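Local coordinates for protein nitrilotriacetate monooxygenase (Burkholderia pseudomallei, PDB 3SDO) that probably acts as a flavin-dependent monooxygenase of the NtaA/SnaA/DszA family, using reduced FMN and molecular oxygen to oxidise an organic substrate, at residues 104-109 with 158-163; 302-307 with 356-361; 311-316 with 349-354. All coordinates share one frame; numbering follows the deposited sequence.

Interaction 1: 104-109 with 158-163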
loop_
_atom_site.group_PDB
_atom_site.type_symbol
_atom_site.label_atom_id
_atom_site.label_comp_id
_atom_site.label_asym_id
_atom_site.label_seq_id
_atom_site.Cartn_x
_atom_site.Cartn_y
_atom_site.Cartn_z
ATOM N N SER A 104 -0.738 -13.046 2.355
ATOM C CA SER A 104 -0.564 -12.312 1.104
ATOM C C SER A 104 -0.249 -13.310 0.013
ATOM O O SER A 104 0.433 -14.324 0.249
ATOM C CB SER A 104 0.611 -11.385 1.217
ATOM O OG SER A 104 1.802 -12.178 1.214
ATOM N N GLU A 105 -0.752 -13.050 -1.180
ATOM C CA GLU A 105 -0.391 -13.879 -2.335
ATOM C C GLU A 105 0.961 -13.405 -2.867
ATOM O O GLU A 105 1.130 -12.212 -3.122
ATOM C CB GLU A 105 -1.454 -13.785 -3.428
ATOM C CG GLU A 105 -2.707 -14.572 -3.143
ATOM C CD GLU A 105 -2.576 -16.098 -3.423
ATOM O OE1 GLU A 105 -1.596 -16.555 -4.069
ATOM O OE2 GLU A 105 -3.489 -16.845 -3.009
ATOM N N PRO A 106 1.918 -14.331 -3.066
ATOM C CA PRO A 106 3.232 -13.885 -3.549
ATOM C C PRO A 106 3.182 -13.056 -4.845
ATOM O O PRO A 106 3.957 -12.118 -4.988
ATOM C CB PRO A 106 4.002 -15.195 -3.786
ATOM C CG PRO A 106 3.020 -16.286 -3.644
ATOM C CD PRO A 106 1.865 -15.789 -2.863
ATOM N N TYR A 107 2.278 -13.382 -5.765
ATOM C CA TYR A 107 2.180 -12.586 -6.996
ATOM C C TYR A 107 1.793 -11.137 -6.692
ATOM O O TYR A 107 2.348 -10.202 -7.290
ATOM C CB TYR A 107 1.221 -13.226 -8.018
ATOM C CG TYR A 107 1.438 -12.753 -9.456
ATOM C CD1 TYR A 107 2.434 -13.314 -10.263
ATOM C CD2 TYR A 107 0.655 -11.738 -10.002
ATOM C CE1 TYR A 107 2.619 -12.897 -11.594
ATOM C CE2 TYR A 107 0.845 -11.298 -11.314
ATOM C CZ TYR A 107 1.825 -11.885 -12.105
ATOM O OH TYR A 107 2.005 -11.446 -13.398
ATOM N N ASN A 108 0.873 -10.942 -5.753
ATOM C CA ASN A 108 0.458 -9.594 -5.360
ATOM C C ASN A 108 1.568 -8.848 -4.611
ATOM O O ASN A 108 1.762 -7.657 -4.819
ATOM C CB ASN A 108 -0.815 -9.633 -4.476
ATOM C CG ASN A 108 -2.054 -10.054 -5.249
ATOM O OD1 ASN A 108 -2.134 -9.841 -6.461
ATOM N ND2 ASN A 108 -3.026 -10.665 -4.555
ATOM N N VAL A 109 2.252 -9.537 -3.700
ATOM C CA VAL A 109 3.380 -8.946 -2.990
ATOM C C VAL A 109 4.446 -8.489 -3.967
ATOM O O VAL A 109 4.933 -7.353 -3.903
ATOM C CB VAL A 109 3.967 -9.936 -1.956
ATOM C CG1 VAL A 109 5.276 -9.370 -1.332
ATOM C CG2 VAL A 109 2.909 -10.224 -0.863
ATOM N N LEU A 158 8.983 -16.129 -0.149
ATOM C CA LEU A 158 10.052 -15.222 -0.528
ATOM C C LEU A 158 10.728 -15.658 -1.824
ATOM O O LEU A 158 11.013 -14.826 -2.691
ATOM C CB LEU A 158 11.080 -15.138 0.599
ATOM C CG LEU A 158 12.233 -14.170 0.421
ATOM C CD1 LEU A 158 11.729 -12.804 -0.021
ATOM C CD2 LEU A 158 13.011 -14.033 1.727
ATOM N N ASP A 159 10.970 -16.965 -1.949
ATOM C CA ASP A 159 11.613 -17.528 -3.144
ATOM C C ASP A 159 10.755 -17.241 -4.375
ATOM O O ASP A 159 11.289 -16.925 -5.435
ATOM C CB ASP A 159 11.802 -19.049 -3.049
ATOM C CG ASP A 159 12.923 -19.455 -2.113
ATOM O OD1 ASP A 159 13.690 -18.578 -1.682
ATOM O OD2 ASP A 159 13.020 -20.674 -1.789
ATOM N N VAL A 160 9.435 -17.345 -4.220
ATOM C CA VAL A 160 8.513 -17.028 -5.311
ATOM C C VAL A 160 8.568 -15.532 -5.667
ATOM O O VAL A 160 8.712 -15.173 -6.837
ATOM C CB VAL A 160 7.065 -17.450 -4.975
ATOM C CG1 VAL A 160 6.069 -16.999 -6.082
ATOM C CG2 VAL A 160 6.988 -18.980 -4.817
ATOM N N VAL A 161 8.477 -14.668 -4.661
ATOM C CA VAL A 161 8.535 -13.229 -4.913
ATOM C C VAL A 161 9.816 -12.852 -5.665
ATOM O O VAL A 161 9.750 -12.217 -6.724
ATOM C CB VAL A 161 8.373 -12.418 -3.633
ATOM C CG1 VAL A 161 8.610 -10.892 -3.888
ATOM C CG2 VAL A 161 6.982 -12.628 -3.105
ATOM N N GLN A 162 10.964 -13.286 -5.151
ATOM C CA GLN A 162 12.232 -12.972 -5.770
ATOM C C GLN A 162 12.371 -13.564 -7.183
ATOM O O GLN A 162 12.906 -12.910 -8.068
ATOM C CB GLN A 162 13.396 -13.393 -4.855
ATOM C CG GLN A 162 13.532 -12.481 -3.642
ATOM C CD GLN A 162 14.704 -12.858 -2.769
ATOM O OE1 GLN A 162 15.007 -14.032 -2.625
ATOM N NE2 GLN A 162 15.367 -11.869 -2.186
ATOM N N GLY A 163 11.898 -14.796 -7.391
ATOM C CA GLY A 163 11.799 -15.361 -8.724
ATOM C C GLY A 163 10.975 -14.506 -9.676
ATOM O O GLY A 163 11.378 -14.246 -10.820
#

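Interaction 2: 302-307 with 356-361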
loop_
_atom_site.group_PDB
_atom_site.type_symbol
_atom_site.label_atom_id
_atom_site.label_comp_id
_atom_site.label_asym_id
_atom_site.label_seq_id
_atom_site.Cartn_x
_atom_site.Cartn_y
_atom_site.Cartn_z
ATOM N N ALA A 302 -3.315 -1.153 36.284
ATOM C CA ALA A 302 -4.159 -2.141 35.597
ATOM C C ALA A 302 -3.287 -3.239 35.005
ATOM O O ALA A 302 -3.663 -4.414 34.988
ATOM C CB ALA A 302 -5.015 -1.474 34.483
ATOM N N TYR A 303 -2.110 -2.847 34.538
ATOM C CA TYR A 303 -1.167 -3.785 33.983
ATOM C C TYR A 303 -0.435 -4.605 35.059
ATOM O O TYR A 303 -0.128 -5.781 34.847
ATOM C CB TYR A 303 -0.195 -3.057 33.040
ATOM C CG TYR A 303 0.629 -4.007 32.195
ATOM C CD1 TYR A 303 0.034 -4.768 31.186
ATOM C CD2 TYR A 303 2.000 -4.156 32.420
ATOM C CE1 TYR A 303 0.785 -5.655 30.420
ATOM C CE2 TYR A 303 2.757 -5.031 31.666
ATOM C CZ TYR A 303 2.152 -5.787 30.665
ATOM O OH TYR A 303 2.906 -6.666 29.909
ATOM N N LEU A 304 -0.158 -4.018 36.224
ATOM C CA LEU A 304 0.301 -4.803 37.375
ATOM C C LEU A 304 -0.748 -5.844 37.809
ATOM O O LEU A 304 -0.416 -6.973 38.193
ATOM C CB LEU A 304 0.526 -3.910 38.594
ATOM C CG LEU A 304 1.885 -3.504 39.151
ATOM C CD1 LEU A 304 1.595 -3.027 40.564
ATOM C CD2 LEU A 304 2.951 -4.605 39.146
ATOM N N SER A 305 -2.008 -5.419 37.812
ATOM C CA SER A 305 -3.154 -6.271 38.178
ATOM C C SER A 305 -3.160 -7.573 37.351
ATOM O O SER A 305 -3.481 -8.641 37.864
ATOM C CB SER A 305 -4.457 -5.464 37.961
ATOM O OG SER A 305 -5.615 -6.138 38.427
ATOM N N HIS A 306 -2.779 -7.463 36.084
ATOM C CA HIS A 306 -2.664 -8.593 35.153
ATOM C C HIS A 306 -1.817 -9.763 35.702
ATOM O O HIS A 306 -2.125 -10.944 35.483
ATOM C CB HIS A 306 -2.085 -8.047 33.814
ATOM C CG HIS A 306 -1.693 -9.090 32.818
ATOM N ND1 HIS A 306 -2.610 -9.901 32.183
ATOM C CD2 HIS A 306 -0.480 -9.430 32.315
ATOM C CE1 HIS A 306 -1.977 -10.713 31.351
ATOM N NE2 HIS A 306 -0.683 -10.445 31.410
ATOM N N PHE A 307 -0.746 -9.434 36.408
ATOM C CA PHE A 307 0.174 -10.445 36.885
ATOM C C PHE A 307 -0.256 -11.067 38.203
ATOM O O PHE A 307 0.272 -12.106 38.586
ATOM C CB PHE A 307 1.578 -9.856 36.985
ATOM C CG PHE A 307 2.158 -9.452 35.640
ATOM C CD1 PHE A 307 2.337 -10.390 34.640
ATOM C CD2 PHE A 307 2.507 -8.138 35.381
ATOM C CE1 PHE A 307 2.862 -10.026 33.398
ATOM C CE2 PHE A 307 3.029 -7.761 34.133
ATOM C CZ PHE A 307 3.210 -8.711 33.146
ATOM N N TYR A 356 5.428 1.614 37.606
ATOM C CA TYR A 356 6.051 2.266 36.451
ATOM C C TYR A 356 7.305 1.513 35.997
ATOM O O TYR A 356 7.533 1.391 34.803
ATOM C CB TYR A 356 6.336 3.756 36.729
ATOM C CG TYR A 356 5.129 4.638 36.471
ATOM C CD1 TYR A 356 4.306 5.049 37.507
ATOM C CD2 TYR A 356 4.802 5.036 35.190
ATOM C CE1 TYR A 356 3.201 5.847 37.279
ATOM C CE2 TYR A 356 3.698 5.826 34.945
ATOM C CZ TYR A 356 2.895 6.234 35.990
ATOM O OH TYR A 356 1.792 7.027 35.765
ATOM N N GLU A 357 8.092 0.989 36.942
ATOM C CA GLU A 357 9.209 0.072 36.620
ATOM C C GLU A 357 8.777 -1.023 35.666
ATOM O O GLU A 357 9.427 -1.281 34.638
ATOM C CB GLU A 357 9.730 -0.629 37.886
ATOM C CG GLU A 357 10.780 0.116 38.635
ATOM C CD GLU A 357 12.081 0.148 37.900
ATOM O OE1 GLU A 357 12.391 -0.847 37.207
ATOM O OE2 GLU A 357 12.788 1.175 38.007
ATOM N N VAL A 358 7.707 -1.703 36.057
ATOM C CA VAL A 358 7.095 -2.741 35.246
ATOM C C VAL A 358 6.640 -2.082 33.939
ATOM O O VAL A 358 7.265 -2.296 32.885
ATOM C CB VAL A 358 5.951 -3.409 36.026
ATOM C CG1 VAL A 358 5.184 -4.411 35.177
ATOM C CG2 VAL A 358 6.526 -4.109 37.288
ATOM N N SER A 359 5.630 -1.215 34.031
ATOM C CA SER A 359 5.097 -0.469 32.877
ATOM C C SER A 359 6.171 0.138 31.938
ATOM O O SER A 359 6.331 -0.339 30.810
ATOM C CB SER A 359 4.150 0.640 33.357
ATOM N N THR A 360 6.897 1.164 32.417
ATOM C CA THR A 360 7.881 1.925 31.607
ATOM C C THR A 360 8.922 1.082 30.887
ATOM O O THR A 360 9.271 1.383 29.744
ATOM C CB THR A 360 8.679 2.952 32.445
ATOM O OG1 THR A 360 7.776 3.807 33.133
ATOM C CG2 THR A 360 9.584 3.813 31.555
ATOM N N ARG A 361 9.440 0.068 31.571
ATOM C CA ARG A 361 10.328 -0.896 30.950
ATOM C C ARG A 361 9.631 -1.530 29.750
ATOM O O ARG A 361 10.149 -1.516 28.626
ATOM C CB ARG A 361 10.723 -1.990 31.953
#

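Interaction 3: 311-316 with 349-354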
loop_
_atom_site.group_PDB
_atom_site.type_symbol
_atom_site.label_atom_id
_atom_site.label_comp_id
_atom_site.label_asym_id
_atom_site.label_seq_id
_atom_site.Cartn_x
_atom_site.Cartn_y
_atom_site.Cartn_z
ATOM N N HIS A 311 -5.809 -8.494 40.932
ATOM C CA HIS A 311 -5.806 -7.790 42.200
ATOM C C HIS A 311 -6.013 -6.291 41.969
ATOM O O HIS A 311 -5.461 -5.721 41.033
ATOM C CB HIS A 311 -4.495 -8.045 42.947
ATOM C CG HIS A 311 -4.488 -7.508 44.338
ATOM N ND1 HIS A 311 -5.111 -8.149 45.386
ATOM C CD2 HIS A 311 -3.914 -6.397 44.859
ATOM C CE1 HIS A 311 -4.935 -7.443 46.494
ATOM N NE2 HIS A 311 -4.201 -6.384 46.201
ATOM N N ASP A 312 -6.817 -5.674 42.833
ATOM C CA ASP A 312 -7.158 -4.264 42.712
ATOM C C ASP A 312 -6.165 -3.428 43.512
ATOM O O ASP A 312 -6.334 -3.194 44.717
ATOM C CB ASP A 312 -8.603 -4.002 43.164
ATOM C CG ASP A 312 -8.942 -2.528 43.208
ATOM O OD1 ASP A 312 -8.257 -1.747 42.508
ATOM O OD2 ASP A 312 -9.867 -2.151 43.976
ATOM N N PHE A 313 -5.121 -2.988 42.818
ATOM C CA PHE A 313 -4.054 -2.226 43.431
ATOM C C PHE A 313 -4.455 -0.765 43.669
ATOM O O PHE A 313 -3.719 -0.021 44.329
ATOM C CB PHE A 313 -2.800 -2.277 42.552
ATOM C CG PHE A 313 -2.009 -3.554 42.682
ATOM C CD1 PHE A 313 -1.073 -3.709 43.708
ATOM C CD2 PHE A 313 -2.191 -4.598 41.785
ATOM C CE1 PHE A 313 -0.336 -4.868 43.821
ATOM C CE2 PHE A 313 -1.456 -5.768 41.888
ATOM C CZ PHE A 313 -0.539 -5.916 42.912
ATOM N N SER A 314 -5.602 -0.352 43.123
ATOM C CA SER A 314 -6.094 1.030 43.286
ATOM C C SER A 314 -6.428 1.363 44.746
ATOM O O SER A 314 -6.489 2.541 45.114
ATOM C CB SER A 314 -7.322 1.281 42.381
ATOM O OG SER A 314 -8.519 0.700 42.914
ATOM N N VAL A 315 -6.647 0.350 45.584
ATOM C CA VAL A 315 -6.900 0.600 47.020
ATOM C C VAL A 315 -5.698 1.135 47.821
ATOM O O VAL A 315 -5.888 1.706 48.877
ATOM C CB VAL A 315 -7.474 -0.645 47.752
ATOM C CG1 VAL A 315 -8.799 -1.066 47.109
ATOM C CG2 VAL A 315 -6.453 -1.822 47.809
ATOM N N TYR A 316 -4.476 0.965 47.317
ATOM C CA TYR A 316 -3.277 1.303 48.084
ATOM C C TYR A 316 -2.799 2.708 47.803
ATOM O O TYR A 316 -2.975 3.220 46.699
ATOM C CB TYR A 316 -2.145 0.323 47.782
ATOM C CG TYR A 316 -2.532 -1.115 47.957
ATOM C CD1 TYR A 316 -2.746 -1.649 49.215
ATOM C CD2 TYR A 316 -2.699 -1.941 46.862
ATOM C CE1 TYR A 316 -3.107 -2.966 49.374
ATOM C CE2 TYR A 316 -3.040 -3.262 47.011
ATOM C CZ TYR A 316 -3.266 -3.763 48.264
ATOM O OH TYR A 316 -3.636 -5.073 48.397
ATOM N N LEU A 349 11.071 0.376 47.127
ATOM C CA LEU A 349 10.204 1.028 46.141
ATOM C C LEU A 349 8.774 1.231 46.630
ATOM O O LEU A 349 8.216 0.403 47.349
ATOM C CB LEU A 349 10.179 0.246 44.820
ATOM C CG LEU A 349 11.529 0.068 44.117
ATOM C CD1 LEU A 349 11.348 -0.544 42.731
ATOM C CD2 LEU A 349 12.282 1.401 44.008
ATOM N N THR A 350 8.188 2.347 46.211
ATOM C CA THR A 350 6.782 2.618 46.449
ATOM C C THR A 350 5.965 1.848 45.408
ATOM O O THR A 350 6.521 1.319 44.441
ATOM C CB THR A 350 6.502 4.123 46.332
ATOM O OG1 THR A 350 6.808 4.565 44.995
ATOM C CG2 THR A 350 7.346 4.909 47.358
ATOM N N LEU A 351 4.646 1.805 45.596
ATOM C CA LEU A 351 3.751 1.168 44.643
ATOM C C LEU A 351 3.844 1.853 43.281
ATOM O O LEU A 351 3.832 1.180 42.258
ATOM C CB LEU A 351 2.308 1.214 45.127
ATOM C CG LEU A 351 1.247 0.763 44.120
ATOM C CD1 LEU A 351 1.560 -0.628 43.549
ATOM C CD2 LEU A 351 -0.168 0.811 44.746
ATOM N N ARG A 352 3.914 3.183 43.281
ATOM C CA ARG A 352 4.033 3.951 42.037
ATOM C C ARG A 352 5.316 3.557 41.311
ATOM O O ARG A 352 5.284 3.280 40.128
ATOM C CB ARG A 352 4.021 5.465 42.302
ATOM C CG ARG A 352 3.830 6.297 41.030
ATOM C CD ARG A 352 4.206 7.758 41.223
ATOM N NE ARG A 352 3.343 8.422 42.205
ATOM C CZ ARG A 352 2.191 9.035 41.943
ATOM N NH1 ARG A 352 1.697 9.092 40.712
ATOM N NH2 ARG A 352 1.511 9.594 42.940
ATOM N N GLU A 353 6.430 3.492 42.036
ATOM C CA GLU A 353 7.736 3.170 41.424
ATOM C C GLU A 353 7.725 1.742 40.886
ATOM O O GLU A 353 8.223 1.493 39.804
ATOM C CB GLU A 353 8.888 3.351 42.429
ATOM C CG GLU A 353 9.181 4.804 42.748
ATOM C CD GLU A 353 10.125 4.986 43.945
ATOM O OE1 GLU A 353 10.148 4.123 44.855
ATOM O OE2 GLU A 353 10.827 6.020 43.985
ATOM N N VAL A 354 7.127 0.809 41.629
ATOM C CA VAL A 354 7.000 -0.560 41.117
ATOM C C VAL A 354 6.145 -0.596 39.861
ATOM O O VAL A 354 6.547 -1.216 38.878
ATOM C CB VAL A 354 6.413 -1.549 42.134
ATOM C CG1 VAL A 354 6.045 -2.847 41.431
ATOM C CG2 VAL A 354 7.402 -1.795 43.262
#

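Interaction 1: 104-109 with 158-163
Two outer helices of the luciferase-like TIM barrel, 106-119 and 150-165, meet here through Pro-106 and Val-109 on one side and Val-160 and Val-161 on the other. Helix 106-119 follows barrel strand 94-100, and helix 150-165 follows strand 124-129. The contact lies at the first turn of the earlier helix, where Glu-105 is the N-cap residue and Pro-106 opens the helix. The backbones come close: CA of Pro-106 is 5.5 Å from CA of Val-161. No hydrogen bond crosses the contact, and all four touching residues are buried.

The pyrrolidine ring of Pro-106 lies obliquely against Val-160. Its CB is 3.6 Å from CG1 of Val-160, and its CG touches the same methyl. Val-160 CG1 is anti to the backbone N (chi1 175°), which directs this branch at the proline. Val-161 instead makes contact through CG2, the branch beside its own backbone N. That methyl is 4.0 Å from CB of Pro-106.

Trp-126 of strand 124-129 touches both Val-109 and Val-161, so the pair rests on a barrel strand. On the same first turn, Asn-108 hydrogen-bonds through OD1 to the Tyr-140 hydroxyl and through ND2 to the backbone O of Tyr-103, both of the second subunit. Val-161 CG2 lies 3.6 Å from the carbonyl O of Pro-106, and CG1 of Val-109 is 4.1 Å from that same CG2, the two valines crossing at about a right angle.

Interaction 2: 302-307 with 356-361
Val-358 makes all the close contacts of 356-361 with 302-307, and three side chains gather round it. Its two methyls divide the work. With chi1 at 174°, CG1 lies trans to the backbone N and reaches the two aromatic rings. It lies 4.1 Å from CE2 of Phe-307 and 4.2 Å from CD2 of Tyr-303, approaching both rings obliquely. CG2 turns to the aliphatic partner and lies 4.1 Å from CD2 of Leu-304. Leu-304 stands roughly square to Val-358, whereas Phe-307 and Val-358 run past each other in opposite directions. All three contacts are between apolar side-chain atoms, and no hydrogen bond links the segments.

The underlying arrangement is a nearly perpendicular helix crossing. The short axes of 302-307 and 356-361 make an angle of 102° and pass 9.7 Å apart, a spacing bridged by side chains. These helices belong to the small helical bundle that projects from the luciferase-like barrel.

Further out, Ile-340 of helix 334-346 packs on both Leu-304 and Val-358, so that helix joins the cluster. CD2 of His-306 lies over one face of the Phe-307 ring, 3.6 Å above its plane and nearer the ring's margin than its middle. Phe-333 meets Phe-307 edge-to-face and also meets the His-306 ring. Tyr-303 is exposed at the margin, where it and Phe-307 both touch Arg-362.

Interaction 3: 311-316 with 349-354
The irregular turn 311-316 approaches the N-terminal end of helix 351-363, with CA of Tyr-316 7.8 Å from CA of Leu-351. Leu-351 carries the whole contact from the helix side. A chi1 of 171° sets its CG opposite the backbone N, and the two methyls fork over the turn. CD1 meets CD1 of Phe-313 at 4.1 Å, oblique to the ring. CD2 lies 3.7 Å from CB of Tyr-316 and also touches the carbonyl O of Phe-313.

The turn is braced from within. Asp-312 OD1 accepts a hydrogen bond from the backbone N of Ser-314 (3.1 Å), which comes from above the carboxylate plane and makes an Asx turn. NE2 of His-311 and OH of Tyr-316 share a hydrogen bond of 2.6 Å. The same imidazole places CD2 over the centre of the Phe-313 ring. At the start of the helix, Thr-350 and Glu-353 form a capping box: Glu-353 N bonds to Thr-350 OG1, and Thr-350 N bonds to Glu-353 OE1.

Leu-301 of helix 297-307 touches both Phe-313 and Leu-351. The loop beyond the turn also meets the helix start, with Arg-352 in a salt bridge to Asp-319. Val-354 faces Ile-340 and Ala-344 of helix 334-346.

Interaction 1 comes first along the chain and stands apart, on the opposite side of the chain's centre from the other two. Its centre is about 41 Å from that of interaction 2 and about 50 Å from that of interaction 3. It joins outer helices of the barrel beside the subunit interface. Interactions 2 and 3 have centres about 10 Å apart and share helix 351-363. Along the chain, both segments of interaction 3 fall between those of interaction 2. They touch directly: Ser-305 OG hydrogen-bonds to His-311 O (2.6 Å), and Leu-304 packs on Leu-351. Together they belong to the helical part that projects from the barrel, away from the predicted FMN site.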